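Local coordinates for protein carbamate kinase (Mycoplasma penetrans, PDB 4AXS) that probably catalyses the reversible transfer of phosphate between carbamoyl phosphate and ADP, a carbamate kinase step of the arginine deiminase pathway, at residues G37-P40 with S41-K44; I312-L315 with S316-E319. All coordinates share one frame; numbering follows the deposited sequence.

Interaction 1: residues G37-P40 with S41-K44; sequences GDNP and SQQK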
ATOM      1  N   GLY A  37      -7.468  16.732  -0.452  1.00 38.61           N
ATOM      2  CA  GLY A  37      -7.075  17.810   0.436  1.00 39.22           C
ATOM      3  C   GLY A  37      -5.595  18.105   0.607  1.00 47.38           C
ATOM      4  O   GLY A  37      -4.779  17.840  -0.274  1.00 48.62           O
ATOM      5  N   ASP A  38      -5.257  18.672   1.761  1.00 49.74           N
ATOM      6  CA  ASP A  38      -3.940  19.258   2.008  1.00 51.14           C
ATOM      7  C   ASP A  38      -3.192  18.575   3.159  1.00 51.48           C
ATOM      8  O   ASP A  38      -1.959  18.586   3.216  1.00 46.22           O
ATOM      9  CB  ASP A  38      -4.111  20.735   2.365  1.00 52.90           C
ATOM     10  CG  ASP A  38      -3.702  21.662   1.246  1.00 66.00           C
ATOM     11  OD1 ASP A  38      -4.283  21.569   0.135  1.00 68.87           O
ATOM     12  OD2 ASP A  38      -2.803  22.501   1.490  1.00 68.24           O
ATOM     13  N   ASN A  39      -3.946  18.006   4.091  1.00 45.72           N
ATOM     14  CA  ASN A  39      -3.348  17.416   5.265  1.00 45.22           C
ATOM     15  C   ASN A  39      -4.101  16.161   5.626  1.00 46.71           C
ATOM     16  O   ASN A  39      -5.250  15.990   5.214  1.00 44.26           O
ATOM     17  CB  ASN A  39      -3.340  18.414   6.435  1.00 46.09           C
ATOM     18  CG  ASN A  39      -4.730  18.959   6.764  1.00 54.56           C
ATOM     19  OD1 ASN A  39      -5.734  18.244   6.699  1.00 53.32           O
ATOM     20  ND2 ASN A  39      -4.788  20.233   7.120  1.00 57.19           N
ATOM     21  N   PRO A  40      -3.455  15.274   6.400  1.00 45.21           N
ATOM     22  CA  PRO A  40      -4.135  14.048   6.820  1.00 45.10           C
ATOM     23  C   PRO A  40      -5.445  14.428   7.490  1.00 48.77           C
ATOM     24  O   PRO A  40      -6.508  13.863   7.193  1.00 45.63           O
ATOM     25  CB  PRO A  40      -3.175  13.443   7.852  1.00 48.34           C
ATOM     26  CG  PRO A  40      -1.845  14.069   7.569  1.00 51.32           C
ATOM     27  CD  PRO A  40      -2.135  15.437   7.035  1.00 46.11           C
ATOM     28  N   SER A  41      -5.354  15.415   8.378  1.00 47.39           N
ATOM     29  CA  SER A  41      -6.497  15.838   9.168  1.00 45.10           C
ATOM     30  C   SER A  41      -7.736  15.852   8.308  1.00 49.29           C
ATOM     31  O   SER A  41      -8.706  15.160   8.619  1.00 51.66           O
ATOM     32  CB  SER A  41      -6.263  17.224   9.781  1.00 56.76           C
ATOM     33  OG  SER A  41      -5.231  17.217  10.766  1.00 53.27           O
ATOM     34  N   GLN A  42      -7.691  16.624   7.215  1.00 47.35           N
ATOM     35  CA  GLN A  42      -8.861  16.833   6.360  1.00 44.76           C
ATOM     36  C   GLN A  42      -9.055  15.736   5.309  1.00 48.24           C
ATOM     37  O   GLN A  42     -10.188  15.467   4.888  1.00 43.65           O
ATOM     38  CB  GLN A  42      -8.831  18.218   5.703  1.00 47.59           C
ATOM     39  CG  GLN A  42      -7.770  18.402   4.627  1.00 50.72           C
ATOM     40  CD  GLN A  42      -7.847  19.773   3.943  1.00 56.43           C
ATOM     41  OE1 GLN A  42      -8.353  19.892   2.827  1.00 53.74           O
ATOM     42  NE2 GLN A  42      -7.340  20.808   4.613  1.00 58.35           N
ATOM     43  N   GLN A  43      -7.955  15.105   4.891  1.00 46.33           N
ATOM     44  CA  GLN A  43      -8.032  13.970   3.980  1.00 45.07           C
ATOM     45  C   GLN A  43      -8.925  12.899   4.605  1.00 49.50           C
ATOM     46  O   GLN A  43      -9.772  12.303   3.925  1.00 49.52           O
ATOM     47  CB  GLN A  43      -6.630  13.407   3.655  1.00 47.94           C
ATOM     48  CG  GLN A  43      -6.624  12.330   2.546  1.00 41.01           C
ATOM     49  CD  GLN A  43      -5.228  11.815   2.182  1.00 43.13           C
ATOM     50  OE1 GLN A  43      -4.607  11.053   2.938  1.00 45.39           O
ATOM     51  NE2 GLN A  43      -4.750  12.192   1.002  1.00 37.91           N
ATOM     52  N   LYS A  44      -8.739  12.662   5.905  1.00 44.38           N
ATOM     53  CA  LYS A  44      -9.624  11.761   6.633  1.00 45.12           C
ATOM     54  C   LYS A  44     -11.083  12.227   6.547  1.00 43.56           C
ATOM     55  O   LYS A  44     -11.998  11.424   6.369  1.00 42.67           O
ATOM     56  CB  LYS A  44      -9.179  11.617   8.089  1.00 44.80           C
ATOM     57  CG  LYS A  44      -9.344  10.207   8.646  1.00 44.36           C
ATOM     58  CD  LYS A  44      -8.786  10.110  10.075  1.00 46.75           C
ATOM     59  CE  LYS A  44      -7.575  11.038  10.241  1.00 51.13           C
ATOM     60  NZ  LYS A  44      -6.770  10.771  11.475  1.00 48.23           N
TER
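The side-chain amides of N39 and Q42 meet close to perpendicular, their planes 75° apart and their chains crossing at about a right angle. The Q42 side chain lies to one face of the N39 amide, offset past its OD1 and ND2 ends, while CB of S41 sits off the opposite face, 3.3 Å from N39 OD1. Q42 N lies near the plane of the N39 amide, off its OD1 end. N39 ND2 in turn stands past the NE2 end of the Q42 amide, 3.6 Å from Q42 NE2 and somewhat raised from its plane. The preceding loop covers one face of the Q42 amide: D38 N stands above it, 3.6 Å from Q42 CD, with D38 CB and G37 CA toward the same side. With CG of N39 set between its backbone N and carbonyl carbon (chi1 56°), OD1 turns back over the first turn of helix 40-46 and accepts from Q42 N at 2.6 Å, an N-cap bond. The helical bonds begin here too: Q43 N donates to N39 O at 2.9 Å, and K44 N to P40 O at 2.8 Å in an almost straight bond (176°). Q43 leads away to helix 96-121, where its OE1 bonds H110 ND1. N39 and P40 also pack on A92 and L93 of the second subunit. P40, first in the helix, brings no N-H needing a partner, and the N39 side chain satisfies that of Q42. The cap is therefore a neutral amide, whose oxygen the positive end of the helix dipole would probably favour.

Interaction 2: residues I312-L315 with S316-E319; sequences IADL and SKVE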
ATOM      1  N   ILE A 312     -17.953  12.353 -16.944  1.00 45.05           N
ATOM      2  CA  ILE A 312     -17.144  13.372 -16.299  1.00 44.89           C
ATOM      3  C   ILE A 312     -18.028  14.325 -15.510  1.00 45.59           C
ATOM      4  O   ILE A 312     -18.476  15.333 -16.034  1.00 52.33           O
ATOM      5  CB  ILE A 312     -16.322  14.181 -17.316  1.00 42.98           C
ATOM      6  CG1 ILE A 312     -15.348  13.275 -18.067  1.00 45.17           C
ATOM      7  CG2 ILE A 312     -15.555  15.284 -16.627  1.00 42.02           C
ATOM      8  CD1 ILE A 312     -14.283  14.050 -18.822  1.00 39.85           C
ATOM      9  N   ALA A 313     -18.274  14.003 -14.244  1.00 52.44           N
ATOM     10  CA  ALA A 313     -19.131  14.829 -13.399  1.00 44.67           C
ATOM     11  C   ALA A 313     -18.484  15.156 -12.052  1.00 47.91           C
ATOM     12  O   ALA A 313     -17.420  14.628 -11.715  1.00 48.69           O
ATOM     13  CB  ALA A 313     -20.479  14.153 -13.198  1.00 43.48           C
ATOM     14  N   ASP A 314     -19.144  16.024 -11.285  1.00 49.13           N
ATOM     15  CA  ASP A 314     -18.653  16.456  -9.978  1.00 51.02           C
ATOM     16  C   ASP A 314     -19.080  15.489  -8.881  1.00 54.97           C
ATOM     17  O   ASP A 314     -19.967  14.661  -9.077  1.00 55.93           O
ATOM     18  CB  ASP A 314     -19.026  17.918  -9.711  1.00 53.13           C
ATOM     19  CG  ASP A 314     -18.611  18.393  -8.313  1.00 60.21           C
ATOM     20  OD1 ASP A 314     -17.598  17.896  -7.768  1.00 58.66           O
ATOM     21  OD2 ASP A 314     -19.296  19.279  -7.753  1.00 64.54           O
ATOM     22  N   LEU A 315     -18.416  15.595  -7.732  1.00 57.83           N
ATOM     23  CA  LEU A 315     -18.731  14.791  -6.554  1.00 58.42           C
ATOM     24  C   LEU A 315     -20.120  14.883  -5.925  1.00 58.21           C
ATOM     25  O   LEU A 315     -20.722  13.866  -5.568  1.00 59.83           O
ATOM     26  CB  LEU A 315     -17.863  15.261  -5.388  1.00 58.78           C
ATOM     27  CG  LEU A 315     -16.480  14.616  -5.254  1.00 59.81           C
ATOM     28  CD1 LEU A 315     -16.567  13.291  -4.499  1.00 53.83           C
ATOM     29  CD2 LEU A 315     -15.831  14.445  -6.630  1.00 59.45           C
ATOM     30  N   SER A 316     -20.610  16.111  -5.781  1.00 52.81           N
ATOM     31  CA  SER A 316     -21.926  16.370  -5.196  1.00 59.62           C
ATOM     32  C   SER A 316     -22.999  15.725  -6.089  1.00 60.53           C
ATOM     33  O   SER A 316     -23.989  15.170  -5.599  1.00 56.69           O
ATOM     34  CB  SER A 316     -22.162  17.886  -5.147  1.00 57.90           C
ATOM     35  OG  SER A 316     -21.200  18.554  -4.345  1.00 55.37           O
ATOM     36  N   LYS A 317     -22.796  15.798  -7.399  1.00 54.19           N
ATOM     37  CA  LYS A 317     -23.872  15.488  -8.329  1.00 62.67           C
ATOM     38  C   LYS A 317     -23.622  14.240  -9.164  1.00 64.42           C
ATOM     39  O   LYS A 317     -23.988  14.191 -10.344  1.00 62.74           O
ATOM     40  CB  LYS A 317     -24.125  16.701  -9.229  1.00 61.35           C
ATOM     41  CG  LYS A 317     -24.233  18.005  -8.434  1.00 63.43           C
ATOM     42  CD  LYS A 317     -24.175  19.233  -9.319  1.00 62.75           C
ATOM     43  CE  LYS A 317     -23.647  20.449  -8.567  1.00 64.27           C
ATOM     44  NZ  LYS A 317     -22.157  20.511  -8.570  1.00 67.98           N
ATOM     45  N   VAL A 318     -23.029  13.224  -8.545  1.00 57.54           N
ATOM     46  CA  VAL A 318     -22.566  12.063  -9.292  1.00 57.62           C
ATOM     47  C   VAL A 318     -23.595  10.942  -9.404  1.00 63.16           C
ATOM     48  O   VAL A 318     -23.544  10.146 -10.339  1.00 65.90           O
ATOM     49  CB  VAL A 318     -21.249  11.515  -8.728  1.00 67.04           C
ATOM     50  CG1 VAL A 318     -21.350  11.306  -7.218  1.00 65.09           C
ATOM     51  CG2 VAL A 318     -20.868  10.218  -9.437  1.00 66.94           C
ATOM     52  N   GLU A 319     -24.524  10.864  -8.459  1.00 65.02           N
ATOM     53  CA  GLU A 319     -25.629   9.919  -8.604  1.00 66.64           C
ATOM     54  C   GLU A 319     -26.606  10.435  -9.669  1.00 68.68           C
ATOM     55  O   GLU A 319     -27.127   9.661 -10.480  1.00 67.13           O
ATOM     56  CB  GLU A 319     -26.341   9.657  -7.268  1.00 66.68           C
ATOM     57  CG  GLU A 319     -26.474  10.869  -6.357  1.00 63.67           C
ATOM     58  CD  GLU A 319     -25.353  10.955  -5.345  1.00 65.95           C
ATOM     59  OE1 GLU A 319     -25.290  10.071  -4.461  1.00 72.60           O
ATOM     60  OE2 GLU A 319     -24.533  11.899  -5.428  1.00 64.16           O
TER
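D314, just before a tight turn, and K317, within it, lean toward one another, their side chains crossing obliquely so that a single carboxylate branch, OD2, meets the ammonium group. The D314 OD2 to K317 NZ distance is 3.2 Å, a salt bridge whose hydrogen bond is weak. CG of D314 stands anti to the backbone N (chi1 176°), which carries the carboxylate out over the turn; the K317 chain runs extended as far as CE and then bends at its last torsion (chi4 86°), swinging NZ back to the acid. The backbone makes a type I beta turn from L315 to V318, with K317 in the N-cap position before helix 318-321. V318 presses into the inside of the bend: its CB faces the D314 carbonyl oxygen, 3.4 Å from D314 O, and its CG1 branch that of L315, 3.1 Å from L315 O. L315 and V318 both reach L251 of strand 247-251, and each also touches helix 48-59, L315 at I49 and P50 and V318 at K53. E319 OE2 forms a salt bridge with K53 NZ, so both apolar and charged contacts join the bend to helix 48-59. The bend thus turns the chain from strand 309-313 into a helix. Because the hydrogen bond within the D314-K317 salt bridge is weak and the pair lies near the surface, solvent would be expected to screen it, and its contribution to the turn is probably modest.

Overall arrangement
Both interactions are local bends leading into short helices, and their centres lie 21 Å apart, with nearest atoms about 10 Å from each other and no touch. Interaction 1 is partly buried and faces helix 96-121 and the second subunit; interaction 2 is a surface contact, untouched by the other chain, set against helix 48-59 and strand 247-251. Their chemistry differs accordingly. At 37-44 neutral amides and main-chain hydrogen bonds start the helix, whereas at 312-319 a salt bridge with a weak hydrogen bond links the residue before a beta turn to one within it, and apolar side chains anchor the turn. Strand 27-31, whose following loop holds interaction 1, belongs to the same five-stranded sheet as strand 309-313.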